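Local coordinates for protein malonate decarboxylase subunit alpha (Acinetobacter baumannii ATCC 17978, PDB 6MPR) that probably exchanges the acetyl group on the acyl-carrier protein for malonyl, as the transferase subunit of a malonate decarboxylase, at residues 75-80 and 224-229; 35-40 and 48-53; 443-448 and 473-478; 366-371 and 377-382; 279-284 and 312-317. All coordinates share one frame; numbering follows the deposited sequence. Where two conformers were deposited one is given.

From the N terminus, contact 2 comes first, closing a short loop round strand 42-43 and setting the turn after helix 22-34 against helix 48-55. Contact 1 spans more chain, from helix 73-79 to the surface loop beyond the end of strand 221-224; helix residues S78 and L79 of contact 1 pack on I48, I49 and L52 of contact 2. Contacts 5, 4 and 3 follow later in the chain, round the mixed sheet. Contact 5 joins helix 272-287 to the loop before strand 317-319, contact 4 is a hairpin, and contact 3 lies about 10 Å from it between centres, with T444 and V446 paired to V371. All five run in series; none nest or cross.

Contact 1 of 5, residues 75-80 and 224-229; sequences LSRSLA and VADQPF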
# COMPACT_ATOMS: atom_id res chain seq x y z
N LEU A 75 0.04 -15.85 -23.98
CA LEU A 75 1.27 -15.07 -24.13
C LEU A 75 2.46 -15.79 -23.53
O LEU A 75 3.55 -15.78 -24.11
CB LEU A 75 1.10 -13.68 -23.49
CG LEU A 75 0.05 -12.76 -24.12
CD1 LEU A 75 -0.01 -11.39 -23.41
CD2 LEU A 75 0.30 -12.60 -25.62
N SER A 76 2.29 -16.45 -22.37
CA SER A 76 3.42 -17.15 -21.77
C SER A 76 3.82 -18.37 -22.59
O SER A 76 5.01 -18.61 -22.79
CB SER A 76 3.11 -17.53 -20.31
OG SER A 76 1.95 -18.34 -20.21
N ARG A 77 2.84 -19.15 -23.10
CA ARG A 77 3.18 -20.28 -23.97
C ARG A 77 3.87 -19.79 -25.24
O ARG A 77 4.81 -20.43 -25.73
CB ARG A 77 1.93 -21.10 -24.32
CG ARG A 77 1.39 -21.95 -23.17
CD ARG A 77 0.18 -22.79 -23.60
NE ARG A 77 -1.09 -22.05 -23.54
CZ ARG A 77 -1.77 -21.64 -24.61
NH1 ARG A 77 -1.31 -21.91 -25.83
NH2 ARG A 77 -2.91 -20.98 -24.48
N SER A 78 3.42 -18.65 -25.77
CA SER A 78 4.02 -18.11 -26.99
C SER A 78 5.43 -17.61 -26.72
O SER A 78 6.36 -17.88 -27.49
CB SER A 78 3.15 -16.99 -27.58
OG SER A 78 1.86 -17.45 -27.99
N LEU A 79 5.62 -16.88 -25.61
CA LEU A 79 6.95 -16.38 -25.28
C LEU A 79 7.96 -17.53 -25.17
O LEU A 79 9.10 -17.42 -25.65
CB LEU A 79 6.90 -15.58 -23.98
CG LEU A 79 8.20 -14.91 -23.55
CD1 LEU A 79 8.61 -13.86 -24.57
CD2 LEU A 79 8.03 -14.27 -22.18
N ALA A 80 7.54 -18.66 -24.59
CA ALA A 80 8.41 -19.82 -24.47
C ALA A 80 8.72 -20.49 -25.80
O ALA A 80 9.59 -21.36 -25.83
CB ALA A 80 7.79 -20.84 -23.51
N VAL A 224 -6.25 -11.89 -29.73
CA VAL A 224 -7.24 -12.88 -29.31
C VAL A 224 -6.51 -14.18 -28.98
O VAL A 224 -5.78 -14.72 -29.82
CB VAL A 224 -8.30 -13.09 -30.40
CG1 VAL A 224 -9.31 -14.17 -29.97
CG2 VAL A 224 -9.02 -11.79 -30.69
N ALA A 225 -6.69 -14.67 -27.76
CA ALA A 225 -5.98 -15.88 -27.35
C ALA A 225 -6.50 -17.09 -28.11
O ALA A 225 -7.64 -17.11 -28.58
CB ALA A 225 -6.14 -16.10 -25.85
N ASP A 226 -5.65 -18.12 -28.23
CA ASP A 226 -6.09 -19.34 -28.90
C ASP A 226 -7.19 -20.02 -28.12
O ASP A 226 -7.97 -20.79 -28.69
CB ASP A 226 -4.91 -20.31 -29.12
CG ASP A 226 -4.11 -20.60 -27.84
OD1 ASP A 226 -4.37 -19.99 -26.78
OD2 ASP A 226 -3.18 -21.44 -27.91
N GLN A 227 -7.28 -19.74 -26.82
CA GLN A 227 -8.31 -20.28 -25.96
C GLN A 227 -8.42 -19.37 -24.74
O GLN A 227 -7.49 -18.61 -24.47
CB GLN A 227 -7.98 -21.72 -25.54
CG GLN A 227 -6.66 -21.83 -24.78
CD GLN A 227 -6.32 -23.26 -24.47
OE1 GLN A 227 -6.00 -23.60 -23.33
NE2 GLN A 227 -6.39 -24.12 -25.47
N PRO A 228 -9.55 -19.39 -24.03
CA PRO A 228 -9.74 -18.43 -22.94
C PRO A 228 -8.63 -18.52 -21.91
O PRO A 228 -8.07 -19.60 -21.68
CB PRO A 228 -11.09 -18.85 -22.34
CG PRO A 228 -11.81 -19.52 -23.47
CD PRO A 228 -10.74 -20.23 -24.25
N PHE A 229 -8.30 -17.37 -21.30
CA PHE A 229 -7.19 -17.34 -20.35
C PHE A 229 -7.39 -18.36 -19.23
O PHE A 229 -8.51 -18.62 -18.78
CB PHE A 229 -6.96 -15.92 -19.78
CG PHE A 229 -8.07 -15.37 -18.88
CD1 PHE A 229 -8.23 -15.81 -17.56
CD2 PHE A 229 -8.89 -14.35 -19.34
CE1 PHE A 229 -9.22 -15.27 -16.75
CE2 PHE A 229 -9.89 -13.81 -18.54
CZ PHE A 229 -10.06 -14.27 -17.23
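R77 on helix 73-79 and D226 in the loop after strand 221-224 form a two-pronged salt bridge. The guanidinium meets the carboxylate end-on: R77 NH1 bonds D226 OD2 at 2.8 Å, and R77 NH2 bonds D226 OD1 at 2.9 Å. Both oxygens use their syn lone pairs and both lie close to the guanidinium plane. The two flat groups are turned only 18° apart, and the NH2 bond is almost straight (176°), so the pair of bonds fixes the rotation of each group. The arginine chain reaches across from the helix with a bend at chi3 (-84°). Q227, next in the loop, adds a looser van der Waals touch, its CG 3.9 Å from R77 NH2 and oblique to the guanidinium. In the second shell D73, one turn earlier on the same helix, makes a salt bridge to R77 NH2, so this nitrogen is held between two carboxylates, which would probably help keep the guanidinium in place. The bridge lies at the protein surface. Behind it, helix 73-79 packs its other residues on helices 48-55 and 100-107 and on strand 158-163, while A225 pairs through its backbone with V199 at the end of strand 194-199.

Contact 2 of 5, residues 35-40 and 48-53; sequences NQYTDG and IIKVLE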
# COMPACT_ATOMS: atom_id res chain seq x y z
N ASN A 35 4.10 -3.09 -36.62
CA ASN A 35 2.82 -2.72 -37.22
C ASN A 35 2.61 -3.34 -38.59
O ASN A 35 1.47 -3.46 -39.05
CB ASN A 35 2.67 -1.20 -37.31
CG ASN A 35 2.31 -0.56 -35.98
OD1 ASN A 35 1.82 -1.23 -35.05
ND2 ASN A 35 2.54 0.74 -35.88
N GLN A 36 3.69 -3.71 -39.28
CA GLN A 36 3.52 -4.39 -40.56
C GLN A 36 2.82 -5.73 -40.41
O GLN A 36 2.29 -6.25 -41.40
CB GLN A 36 4.88 -4.60 -41.23
CG GLN A 36 5.68 -5.73 -40.62
CD GLN A 36 7.05 -5.87 -41.26
OE1 GLN A 36 7.18 -6.28 -42.41
NE2 GLN A 36 8.09 -5.54 -40.49
N TYR A 37 2.81 -6.31 -39.20
CA TYR A 37 2.17 -7.60 -38.96
C TYR A 37 0.79 -7.49 -38.33
O TYR A 37 0.09 -8.50 -38.25
CB TYR A 37 3.04 -8.48 -38.07
CG TYR A 37 4.44 -8.67 -38.58
CD1 TYR A 37 4.68 -9.41 -39.73
CD2 TYR A 37 5.53 -8.13 -37.91
CE1 TYR A 37 5.95 -9.59 -40.21
CE2 TYR A 37 6.82 -8.30 -38.39
CZ TYR A 37 7.02 -9.04 -39.54
OH TYR A 37 8.29 -9.23 -40.03
N THR A 38 0.39 -6.31 -37.89
CA THR A 38 -0.86 -6.15 -37.17
C THR A 38 -1.88 -5.39 -38.00
O THR A 38 -1.56 -4.76 -39.03
CB THR A 38 -0.65 -5.43 -35.83
OG1 THR A 38 -0.30 -4.07 -36.10
CG2 THR A 38 0.44 -6.11 -35.00
N ASP A 39 -3.13 -5.48 -37.55
CA ASP A 39 -4.20 -4.64 -38.06
C ASP A 39 -4.46 -3.59 -36.99
O ASP A 39 -5.34 -3.73 -36.13
CB ASP A 39 -5.43 -5.49 -38.38
CG ASP A 39 -5.12 -6.60 -39.37
OD1 ASP A 39 -4.56 -6.30 -40.45
OD2 ASP A 39 -5.41 -7.77 -39.07
N GLY A 40 -3.65 -2.54 -37.03
CA GLY A 40 -3.67 -1.54 -35.98
C GLY A 40 -3.20 -2.11 -34.66
O GLY A 40 -2.09 -2.65 -34.57
N ILE A 48 1.65 -14.17 -33.26
CA ILE A 48 2.06 -13.65 -31.96
C ILE A 48 3.56 -13.86 -31.72
O ILE A 48 4.22 -12.98 -31.16
CB ILE A 48 1.20 -14.30 -30.85
CG1 ILE A 48 1.52 -13.69 -29.47
CG2 ILE A 48 1.37 -15.82 -30.82
CD1 ILE A 48 1.23 -12.21 -29.36
N ILE A 49 4.12 -14.99 -32.16
CA ILE A 49 5.52 -15.27 -31.84
C ILE A 49 6.45 -14.29 -32.55
O ILE A 49 7.37 -13.73 -31.95
CB ILE A 49 5.88 -16.72 -32.18
CG1 ILE A 49 5.27 -17.67 -31.15
CG2 ILE A 49 7.41 -16.87 -32.22
CD1 ILE A 49 5.18 -19.12 -31.61
N LYS A 50 6.19 -14.05 -33.84
CA LYS A 50 6.99 -13.08 -34.58
C LYS A 50 6.86 -11.70 -33.98
O LYS A 50 7.84 -10.94 -33.90
CB LYS A 50 6.58 -13.07 -36.05
CG LYS A 50 7.39 -12.11 -36.91
CD LYS A 50 8.79 -12.66 -37.19
CE LYS A 50 9.57 -11.76 -38.13
NZ LYS A 50 10.91 -12.32 -38.43
N VAL A 51 5.66 -11.34 -33.52
CA VAL A 51 5.48 -10.00 -32.97
C VAL A 51 6.18 -9.88 -31.61
O VAL A 51 6.79 -8.85 -31.31
CB VAL A 51 3.98 -9.66 -32.87
CG1 VAL A 51 3.78 -8.37 -32.08
CG2 VAL A 51 3.37 -9.52 -34.27
N LEU A 52 6.13 -10.94 -30.77
CA LEU A 52 6.91 -10.92 -29.52
C LEU A 52 8.40 -10.73 -29.79
O LEU A 52 9.07 -9.97 -29.08
CB LEU A 52 6.68 -12.21 -28.72
CG LEU A 52 5.30 -12.41 -28.10
CD1 LEU A 52 5.18 -13.77 -27.42
CD2 LEU A 52 4.96 -11.31 -27.10
N GLU A 53 8.94 -11.44 -30.79
CA GLU A 53 10.34 -11.30 -31.16
C GLU A 53 10.68 -9.92 -31.74
O GLU A 53 11.86 -9.61 -31.89
CB GLU A 53 10.70 -12.37 -32.19
CG GLU A 53 10.74 -13.78 -31.61
CD GLU A 53 10.91 -14.84 -32.67
OE1 GLU A 53 11.14 -16.01 -32.29
OE2 GLU A 53 10.83 -14.52 -33.89
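This is a partly buried contact of an aromatic ring with a lysine chain and a valine, in which Y37, in the turn after helix 22-34, lies against K50 and V51 of helix 48-55 at one end of the parallel sheet. The tyrosine ring takes the lysine on a face: K50 CG stands 4.2 Å from the centroid of the Y37 ring, 18° off the ring normal, a CH-pi contact made by the aliphatic part of the chain and shifted toward the rim at CE2 and CZ. K50 has CG anti to its backbone N (chi1 -179°) and a bend at chi2 (75°), a shape that carries the rest of the chain past the ring, with CE coming to 3.4 Å from Y37 OH. The opposite face of the same ring is covered by Q36 CG, the residue just before in the turn, and the ring is thus sandwiched between two aliphatic groups. Between the two segments the chain passes through strand 42-43, an outermost strand of the eight-stranded parallel sheet, so the contact closes a short helix-strand-helix connection. I43 of that strand touches both T38 and V51. At the base of the tyrosine, V51 CG2 meets Y37 CB at 4.0 Å, while the valine lies oblique to the ring itself. Within the turn T38 OG1 donates to G40 O at 2.7 Å, tying the residues that lead into strand 42-43. N35 OD1 is hydrogen-bonded to Y221 OH, which links the turn to strand 221-224.

Contact 3 of 5, residues 443-448 and 473-478; sequences PTFVDR and THLLTE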
# COMPACT_ATOMS: atom_id res chain seq x y z
N PRO A 443 6.43 -32.15 11.93
CA PRO A 443 6.05 -31.16 12.94
C PRO A 443 6.00 -29.75 12.37
O PRO A 443 6.81 -29.37 11.52
CB PRO A 443 7.16 -31.29 13.99
CG PRO A 443 8.28 -31.95 13.30
CD PRO A 443 7.67 -32.85 12.28
N THR A 444 5.01 -28.98 12.83
CA THR A 444 4.97 -27.57 12.49
C THR A 444 6.01 -26.79 13.27
O THR A 444 6.72 -25.93 12.73
CB THR A 444 3.59 -27.00 12.77
OG1 THR A 444 2.62 -27.73 12.01
CG2 THR A 444 3.56 -25.53 12.39
N PHE A 445 6.14 -27.11 14.55
CA PHE A 445 7.05 -26.40 15.43
C PHE A 445 8.41 -27.09 15.40
O PHE A 445 8.51 -28.30 15.68
CB PHE A 445 6.45 -26.32 16.83
CG PHE A 445 5.20 -25.50 16.88
CD1 PHE A 445 5.28 -24.11 16.92
CD2 PHE A 445 3.95 -26.09 16.79
CE1 PHE A 445 4.15 -23.33 16.92
CE2 PHE A 445 2.80 -25.31 16.78
CZ PHE A 445 2.90 -23.93 16.85
N VAL A 446 9.44 -26.34 15.01
CA VAL A 446 10.79 -26.85 14.80
C VAL A 446 11.79 -25.95 15.52
O VAL A 446 11.57 -24.74 15.65
CB VAL A 446 11.15 -26.93 13.31
CG1 VAL A 446 10.27 -27.93 12.59
CG2 VAL A 446 11.06 -25.54 12.67
N ASP A 447 12.90 -26.54 15.95
CA ASP A 447 13.97 -25.75 16.55
C ASP A 447 14.61 -24.81 15.53
O ASP A 447 15.04 -23.70 15.89
CB ASP A 447 15.04 -26.66 17.15
CG ASP A 447 14.54 -27.41 18.38
OD1 ASP A 447 13.69 -26.86 19.12
OD2 ASP A 447 15.02 -28.54 18.62
N ARG A 448 14.69 -25.22 14.27
CA ARG A 448 15.37 -24.45 13.24
C ARG A 448 14.55 -24.50 11.95
O ARG A 448 14.26 -25.59 11.45
CB ARG A 448 16.78 -25.00 12.99
CG ARG A 448 17.56 -24.35 11.85
CD ARG A 448 18.80 -25.17 11.53
NE ARG A 448 19.62 -24.59 10.47
CZ ARG A 448 20.55 -23.66 10.68
NH1 ARG A 448 20.78 -23.23 11.92
NH2 ARG A 448 21.25 -23.17 9.67
N THR A 473 0.70 -11.68 16.97
CA THR A 473 0.02 -11.37 18.23
C THR A 473 -0.65 -12.59 18.86
O THR A 473 -0.79 -12.64 20.09
CB THR A 473 -1.03 -10.27 18.01
OG1 THR A 473 -2.01 -10.70 17.04
CG2 THR A 473 -0.37 -8.98 17.54
N HIS A 474 -1.03 -13.58 18.05
CA HIS A 474 -1.76 -14.75 18.54
C HIS A 474 -1.25 -16.00 17.84
O HIS A 474 -1.23 -16.04 16.61
CB HIS A 474 -3.27 -14.64 18.27
CG HIS A 474 -3.94 -13.50 18.99
ND1 HIS A 474 -3.79 -12.18 18.59
CD2 HIS A 474 -4.76 -13.49 20.06
CE1 HIS A 474 -4.51 -11.41 19.39
NE2 HIS A 474 -5.10 -12.17 20.29
N LEU A 475 -0.91 -17.04 18.62
CA LEU A 475 -0.63 -18.38 18.09
C LEU A 475 -1.76 -19.31 18.48
O LEU A 475 -2.01 -19.51 19.68
CB LEU A 475 0.70 -18.92 18.63
CG LEU A 475 1.11 -20.32 18.17
CD1 LEU A 475 1.24 -20.39 16.63
CD2 LEU A 475 2.41 -20.72 18.82
N LEU A 476 -2.43 -19.90 17.49
CA LEU A 476 -3.60 -20.75 17.72
C LEU A 476 -3.34 -22.13 17.14
O LEU A 476 -3.13 -22.26 15.93
CB LEU A 476 -4.84 -20.12 17.08
CG LEU A 476 -6.06 -21.00 16.89
CD1 LEU A 476 -6.50 -21.55 18.23
CD2 LEU A 476 -7.17 -20.20 16.22
N THR A 477 -3.36 -23.16 18.00
CA THR A 477 -3.21 -24.55 17.57
C THR A 477 -4.41 -25.35 18.06
O THR A 477 -5.30 -24.82 18.74
CB THR A 477 -1.92 -25.19 18.11
OG1 THR A 477 -2.09 -25.49 19.50
CG2 THR A 477 -0.72 -24.28 17.92
N GLU A 478 -4.41 -26.65 17.76
CA GLU A 478 -5.46 -27.50 18.30
C GLU A 478 -5.34 -27.66 19.82
O GLU A 478 -6.27 -28.16 20.46
CB GLU A 478 -5.46 -28.87 17.59
CG GLU A 478 -4.42 -29.88 18.06
CD GLU A 478 -3.06 -29.73 17.40
OE1 GLU A 478 -2.80 -28.68 16.76
OE2 GLU A 478 -2.24 -30.67 17.52
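F445 points its ring end-on into strand 474-477, where L475 and T477 receive it with their methyl groups. The phenyl and the leucine come from opposite directions and meet at their ends: L475 CD2 lies 3.7 Å from F445 CE1, oblique to the ring, while L475 CD1 lies in the ring plane at the edge, 3.9 Å from F445 CZ. Both methyls thus meet the CE1-CZ side of the phenyl, CD1 in its plane and CD2 displaced to one side of it. T477 crosses obliquely and touches the neighbouring side, its CG2 3.8 Å from F445 CZ and close to the ring plane. That methyl faces the phenyl because T477 CG2 is anti to the carbonyl carbon, which leaves OG1 to turn elsewhere (chi1 75°), toward the backbone of V500 and E479. L475 and T477, two apart on the strand, present their side chains on the same side, and L476 between them points away to helix 244-261. The contact is apolar and buried, and T504 and V371 add further side chains round F445. T444 and V446, on either side of F445 in sequence, pair through their backbones with V371 of strand 370-371. The arrangement is that of a loop phenylalanine packing end-on against the L475 and T477 face of strand 474-477 in the mixed sheet, where that strand runs parallel to strand 429-433 and antiparallel to strand 480-482.

Contact 4 of 5, residues 366-371 and 377-382; sequences GATLQV and SSTVTK
L369 sends its CG anti to the carbonyl carbon (chi1 -66°), and T379 places its CG2 likewise anti to its own carbonyl carbon with OG1 at 58°; these torsions turn L369 CG and T379 CG2 toward each other just beyond the paired residues, the side chains crossing at about a right angle. L369 CG lies 4.0 Å from T379 CG2, and the same methyl comes to 3.5 Å from L369 N. One step inward the backbones pair: Q370 N donates to S378 O at 2.9 Å, and S378 N to Q370 O at 3.0 Å. The neighbouring pair V371 and S377 is not hydrogen-bonded; there S377 CA makes a CA-H...O contact with Q370 O at 3.2 Å. On the face of V371 and S377, V371 CG2 packs on S377 OG in the conformer given, where OG is itself bonded to G375 O. On the face with Q370 and S378, a water donates to Q370 OE1 at 2.8 Å and to V380 O at 2.7 Å, bridging the segments; OE1 also accepts from the backbone N of D450. S378 OG accepts from V380 N, an ST turn that bends the chain after the strand, and is bonded to P464 O as well. The whole is a two-stranded antiparallel beta hairpin, 370-371 with 377-378, leading on from strand 363-366 of the mixed sheet.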
# COMPACT_ATOMS: atom_id res chain seq x y z
N GLY A 366 -3.94 -16.87 9.31
CA GLY A 366 -3.60 -17.84 8.30
C GLY A 366 -2.68 -18.89 8.89
O GLY A 366 -2.44 -18.91 10.09
N ALA A 367 -2.17 -19.75 8.02
CA ALA A 367 -1.35 -20.85 8.48
C ALA A 367 0.02 -20.81 7.82
O ALA A 367 0.32 -19.95 7.00
CB ALA A 367 -2.03 -22.19 8.23
N THR A 368 0.84 -21.79 8.18
CA THR A 368 2.22 -21.86 7.73
C THR A 368 2.68 -23.29 7.88
O THR A 368 2.03 -24.11 8.53
CB THR A 368 3.09 -20.92 8.55
OG1 THR A 368 4.43 -21.00 8.09
CG2 THR A 368 3.05 -21.33 9.99
N LEU A 369 3.82 -23.62 7.25
CA LEU A 369 4.29 -24.99 7.42
C LEU A 369 5.22 -25.15 8.60
O LEU A 369 5.21 -26.19 9.25
CB LEU A 369 4.99 -25.51 6.15
CG LEU A 369 4.11 -25.69 4.92
CD1 LEU A 369 4.93 -26.28 3.78
CD2 LEU A 369 2.89 -26.55 5.24
N GLN A 370 6.05 -24.13 8.88
CA GLN A 370 7.04 -24.21 9.95
C GLN A 370 7.01 -22.96 10.82
O GLN A 370 6.80 -21.86 10.32
CB GLN A 370 8.45 -24.41 9.40
CG GLN A 370 8.72 -25.80 8.85
CD GLN A 370 10.20 -26.04 8.63
OE1 GLN A 370 10.97 -25.09 8.47
NE2 GLN A 370 10.62 -27.31 8.67
N VAL A 371 7.20 -23.16 12.12
CA VAL A 371 7.24 -22.09 13.12
C VAL A 371 8.35 -22.46 14.09
O VAL A 371 8.39 -23.60 14.56
CB VAL A 371 5.89 -21.95 13.86
CG1 VAL A 371 5.95 -20.85 14.93
CG2 VAL A 371 4.76 -21.68 12.88
N SER A 377 7.98 -17.74 11.10
CA SER A 377 7.10 -18.63 10.35
C SER A 377 7.49 -18.62 8.88
O SER A 377 7.75 -17.57 8.30
CB SER A 377 5.63 -18.22 10.51
OG SER A 377 5.21 -18.30 11.87
N SER A 378 7.54 -19.81 8.28
CA SER A 378 7.83 -19.88 6.85
C SER A 378 7.21 -21.15 6.27
O SER A 378 6.97 -22.13 6.98
CB SER A 378 9.34 -19.86 6.59
OG SER A 378 9.60 -19.99 5.21
N THR A 379 6.93 -21.10 4.97
CA THR A 379 6.54 -22.30 4.23
C THR A 379 7.65 -22.81 3.32
O THR A 379 7.47 -23.83 2.66
CB THR A 379 5.27 -22.04 3.40
OG1 THR A 379 5.50 -20.95 2.50
CG2 THR A 379 4.08 -21.73 4.32
N VAL A 380 8.80 -22.13 3.28
CA VAL A 380 9.95 -22.65 2.53
C VAL A 380 10.50 -23.87 3.25
O VAL A 380 10.69 -23.85 4.47
CB VAL A 380 11.01 -21.55 2.35
CG1 VAL A 380 12.33 -22.14 1.84
CG2 VAL A 380 10.51 -20.46 1.40
N THR A 381 10.71 -24.95 2.51
CA THR A 381 11.38 -26.13 3.05
C THR A 381 12.55 -26.50 2.14
O THR A 381 12.72 -25.96 1.05
CB THR A 381 10.43 -27.33 3.21
OG1 THR A 381 9.80 -27.63 1.96
CG2 THR A 381 9.37 -27.05 4.27
N LYS A 382 13.35 -27.46 2.62
CA LYS A 382 14.59 -27.81 1.93
C LYS A 382 14.32 -28.17 0.47
O LYS A 382 13.44 -28.98 0.15
CB LYS A 382 15.25 -28.98 2.66
CG LYS A 382 16.66 -29.32 2.16
CD LYS A 382 17.24 -30.52 2.91
CE LYS A 382 18.75 -30.63 2.72
NZ LYS A 382 19.14 -30.64 1.29
O HOH W 1 11.26 -22.86 6.88

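Contact 5 of 5, residues 279-284 and 312-317; sequences LILPTY and TGWVES
W314 NE1 donates to a water at 2.9 Å, and the water, in the plane of the indole at its edge, makes a weak bond in turn to P282 O. This bridge joins the loop between helix 307-311 and strand 317-319 to helix 272-287, which has a pi-type turn at 281-284 and is kinked there; P282 can offer no backbone N-H. Helix 307-311 ends in a Schellman motif, in which G313 has positive phi (91°) and the next residue, W314, swings its ring back over the kinked turn. The indole covers the backbone there: L281 C lies 3.7 Å above its plane and P282 N 3.9 Å, both on one face and offset toward the rim. The L281 carbonyl comes close to the six-membered ring, with L281 O 3.1 Å from W314 CZ2. L281 slants past the ring, its CD2 3.9 Å from W314 CZ3. On the same side of the proline as W314 NE1, T312 meets the pyrrolidine ring at about a right angle; its hydroxyl, bonded to P308 O of helix 307-311, occupies the place between backbone N and carbonyl carbon (chi1 51°). P308 also touches P282, and K291 packs on W314 while its NZ bonds T312 O. The mixed sheet is reached through S317, at the start of its edge strand 317-319, paired by its backbone with W298. Nearest the proline on the T312 side is OG1, 3.6 Å from P282 CB and 3.8 Å from P282 CG.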
# COMPACT_ATOMS: atom_id res chain seq x y z
N LEU A 279 -17.75 -21.07 8.18
CA LEU A 279 -18.93 -21.93 8.19
C LEU A 279 -19.56 -22.12 9.56
O LEU A 279 -20.70 -22.60 9.64
CB LEU A 279 -18.60 -23.30 7.59
CG LEU A 279 -18.42 -23.24 6.07
CD1 LEU A 279 -17.88 -24.57 5.53
CD2 LEU A 279 -19.74 -22.87 5.40
N ILE A 280 -18.89 -21.75 10.66
CA ILE A 280 -19.53 -21.85 11.96
C ILE A 280 -19.89 -20.49 12.54
O ILE A 280 -20.50 -20.44 13.61
CB ILE A 280 -18.70 -22.67 12.98
CG1 ILE A 280 -17.45 -21.92 13.43
CG2 ILE A 280 -18.39 -24.07 12.47
CD1 ILE A 280 -16.75 -22.58 14.60
N LEU A 281 -19.56 -19.39 11.87
CA LEU A 281 -20.14 -18.12 12.29
C LEU A 281 -21.66 -18.18 12.40
O LEU A 281 -22.19 -17.78 13.45
CB LEU A 281 -19.71 -16.99 11.35
CG LEU A 281 -18.29 -16.47 11.56
CD1 LEU A 281 -17.98 -15.50 10.43
CD2 LEU A 281 -18.19 -15.79 12.92
N PRO A 282 -22.41 -18.70 11.42
CA PRO A 282 -23.88 -18.66 11.53
C PRO A 282 -24.45 -19.68 12.50
O PRO A 282 -25.67 -19.68 12.72
CB PRO A 282 -24.35 -18.95 10.09
CG PRO A 282 -23.14 -18.73 9.22
CD PRO A 282 -21.99 -19.15 10.08
N THR A 283 -23.64 -20.57 13.06
CA THR A 283 -24.10 -21.57 14.02
C THR A 283 -23.49 -21.30 15.39
O THR A 283 -24.17 -20.81 16.29
CB THR A 283 -23.77 -22.98 13.54
OG1 THR A 283 -22.37 -23.06 13.25
CG2 THR A 283 -24.57 -23.33 12.29
N TYR A 284 -22.20 -21.58 15.56
CA TYR A 284 -21.54 -21.30 16.83
C TYR A 284 -21.51 -19.80 17.12
O TYR A 284 -21.79 -19.37 18.24
CB TYR A 284 -20.13 -21.88 16.81
CG TYR A 284 -19.35 -21.65 18.07
CD1 TYR A 284 -19.75 -22.23 19.27
CD2 TYR A 284 -18.18 -20.89 18.06
CE1 TYR A 284 -19.02 -22.03 20.44
CE2 TYR A 284 -17.44 -20.69 19.22
CZ TYR A 284 -17.87 -21.26 20.40
OH TYR A 284 -17.13 -21.06 21.55
N THR A 312 -26.92 -15.18 6.03
CA THR A 312 -27.53 -14.94 7.33
C THR A 312 -27.25 -13.55 7.88
O THR A 312 -27.65 -13.26 9.01
CB THR A 312 -27.06 -15.98 8.36
OG1 THR A 312 -25.62 -16.05 8.35
CG2 THR A 312 -27.63 -17.36 8.05
N GLY A 313 -26.59 -12.69 7.11
CA GLY A 313 -26.45 -11.29 7.49
C GLY A 313 -25.23 -10.93 8.31
O GLY A 313 -25.17 -9.82 8.84
N TRP A 314 -24.24 -11.82 8.42
CA TRP A 314 -23.02 -11.48 9.15
C TRP A 314 -22.13 -10.56 8.35
O TRP A 314 -21.50 -9.65 8.90
CB TRP A 314 -22.21 -12.73 9.49
CG TRP A 314 -22.82 -13.56 10.56
CD1 TRP A 314 -23.91 -14.37 10.44
CD2 TRP A 314 -22.37 -13.67 11.91
NE1 TRP A 314 -24.18 -14.98 11.64
CE2 TRP A 314 -23.24 -14.57 12.56
CE3 TRP A 314 -21.32 -13.11 12.64
CZ2 TRP A 314 -23.10 -14.90 13.91
CZ3 TRP A 314 -21.18 -13.44 13.96
CH2 TRP A 314 -22.07 -14.33 14.59
N VAL A 315 -22.05 -10.79 7.04
CA VAL A 315 -21.04 -10.18 6.19
C VAL A 315 -21.64 -8.94 5.55
O VAL A 315 -22.52 -9.04 4.69
CB VAL A 315 -20.55 -11.16 5.11
CG1 VAL A 315 -19.55 -10.47 4.21
CG2 VAL A 315 -19.93 -12.41 5.75
N GLU A 316 -21.12 -7.77 5.93
CA GLU A 316 -21.64 -6.50 5.43
C GLU A 316 -20.96 -6.02 4.16
O GLU A 316 -21.61 -5.38 3.32
CB GLU A 316 -21.55 -5.44 6.53
CG GLU A 316 -22.57 -5.78 7.62
CD GLU A 316 -22.50 -4.90 8.85
OE1 GLU A 316 -23.10 -5.30 9.87
OE2 GLU A 316 -21.86 -3.83 8.80
N SER A 317 -19.68 -6.32 3.99
CA SER A 317 -18.94 -5.85 2.84
C SER A 317 -17.77 -6.79 2.58
O SER A 317 -17.15 -7.31 3.51
CB SER A 317 -18.43 -4.42 3.06
OG SER A 317 -17.41 -4.39 4.05
O HOH W 2 -26.56 -16.45 12.25